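Local coordinates for protein Vv2_1132 (Vibrio vulnificus CMCP6, PDB 5Y9S) that probably regulates transcription as a LysR-type regulator, joining a DNA-binding helix-turn-helix domain to an effector-binding domain in a tetrameric assembly, at residues S237-K240 with M241-G245. Residues are numbered along the deposited sequence; the frame is centred on the assembly and turned at random.
Sequences SLVK and MAIGG
With CG1 anti to its own carbonyl carbon (chi1 -70°) and the chain extended beyond it, Ile-243 reaches back along the helix to Val-239, one turn earlier. Ile-243 CG1 passes 3.3 Å from Val-239 O, and Ile-243 CD1 comes to 4.2 Å from Val-239 CG1, a methyl-to-methyl contact at the far ends of the two side chains. Both residues also pack on Glu-259 of helix 257-261, so this i to i+4 pair faces the neighbouring helix. Met-241 has a similar first torsion (chi1 -77°), which lays its CG 3.6 Å from Ser-237 O before the chain bends and carries the sulfur away from the preceding turn. The CB of Ala-242 sits 3.4 Å from Leu-238 O, and Leu-238, Met-241 and Ala-242 all pack on Leu-203 of strand 199-205. Across the subunit boundary, Met-241 touches Phe-118 of the second subunit, and Ser-237 OG is hydrogen-bonded to Ala-110 O of that same subunit.

Four successive i to i+4 bonds hold the backbone beneath these side chains. Met-241 N meets Ser-237 O almost straight, at 178°, while Ala-242 N lies 2.7 Å from Leu-238 O. Ile-243 N bonds to Val-239 O, and the series reaches Gly-244 N, 3.2 Å from Lys-240 O. Gly-244 is already leaving helical geometry, and Gly-245 takes a positive phi, a conformation that favours glycine. Gly-245 N turns back to Ala-242 O at 2.9 Å. The i+5 to i bond from Ala-246 N to Met-241 O encloses this i+3 to i bond, making a Schellman motif, with Gly-245 as C-prime, that closes helix 235-243 ahead of strand 248-252 in the LysR substrate-binding domain.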
loop_
_atom_site.group_PDB
_atom_site.type_symbol
_atom_site.label_atom_id
_atom_site.label_comp_id
_atom_site.label_asym_id
_atom_site.label_seq_id
_atom_site.Cartn_x
_atom_site.Cartn_y
_atom_site.Cartn_z
ATOM N N SER D 237 -13.207 11.698 33.609
ATOM C CA SER D 237 -14.195 12.562 32.964
ATOM C C SER D 237 -15.531 12.473 33.675
ATOM O O SER D 237 -16.198 13.495 33.866
ATOM C CB SER D 237 -14.383 12.179 31.495
ATOM O OG SER D 237 -13.361 12.733 30.721
ATOM N N LEU D 238 -15.945 11.252 34.037
ATOM C CA LEU D 238 -17.140 11.112 34.845
ATOM C C LEU D 238 -17.048 12.010 36.065
ATOM O O LEU D 238 -17.994 12.745 36.381
ATOM C CB LEU D 238 -17.337 9.660 35.266
ATOM C CG LEU D 238 -17.573 8.728 34.089
ATOM C CD1 LEU D 238 -17.466 7.307 34.581
ATOM C CD2 LEU D 238 -18.912 8.984 33.419
ATOM N N VAL D 239 -15.881 12.013 36.719
ATOM C CA VAL D 239 -15.713 12.773 37.952
ATOM C C VAL D 239 -15.917 14.267 37.698
ATOM O O VAL D 239 -16.656 14.932 38.428
ATOM C CB VAL D 239 -14.342 12.469 38.581
ATOM C CG1 VAL D 239 -13.976 13.540 39.628
ATOM C CG2 VAL D 239 -14.378 11.075 39.209
ATOM N N LYS D 240 -15.295 14.814 36.640
ATOM C CA LYS D 240 -15.527 16.221 36.316
ATOM C C LYS D 240 -17.008 16.492 36.118
ATOM O O LYS D 240 -17.565 17.417 36.714
ATOM C CB LYS D 240 -14.754 16.638 35.060
ATOM C CG LYS D 240 -13.278 16.814 35.265
ATOM C CD LYS D 240 -12.967 17.752 36.414
ATOM C CE LYS D 240 -11.447 17.846 36.610
ATOM N NZ LYS D 240 -10.936 19.249 36.422
ATOM N N MET D 241 -17.662 15.677 35.282
ATOM C CA MET D 241 -19.090 15.824 35.030
ATOM C C MET D 241 -19.885 15.761 36.322
ATOM O O MET D 241 -20.839 16.526 36.517
ATOM C CB MET D 241 -19.558 14.718 34.081
ATOM C CG MET D 241 -19.206 14.927 32.603
ATOM S SD MET D 241 -19.471 16.629 32.044
ATOM C CE MET D 241 -21.091 16.447 31.362
ATOM N N ALA D 242 -19.539 14.821 37.205
ATOM C CA ALA D 242 -20.333 14.676 38.418
ATOM C C ALA D 242 -20.170 15.893 39.322
ATOM O O ALA D 242 -21.142 16.355 39.939
ATOM C CB ALA D 242 -19.950 13.390 39.142
ATOM N N ILE D 243 -18.952 16.440 39.394
ATOM C CA ILE D 243 -18.728 17.612 40.244
ATOM C C ILE D 243 -19.645 18.743 39.817
ATOM O O ILE D 243 -20.212 19.455 40.654
ATOM C CB ILE D 243 -17.253 18.051 40.187
ATOM C CG1 ILE D 243 -16.336 17.047 40.876
ATOM C CG2 ILE D 243 -17.077 19.448 40.786
ATOM C CD1 ILE D 243 -14.875 17.489 40.828
ATOM N N GLY D 244 -19.804 18.922 38.504
ATOM C CA GLY D 244 -20.672 19.930 37.943
ATOM C C GLY D 244 -22.142 19.601 38.009
ATOM O O GLY D 244 -22.947 20.330 37.426
ATOM N N GLY D 245 -22.524 18.534 38.700
ATOM C CA GLY D 245 -23.933 18.249 38.893
ATOM C C GLY D 245 -24.661 17.697 37.688
ATOM O O GLY D 245 -25.892 17.754 37.652
#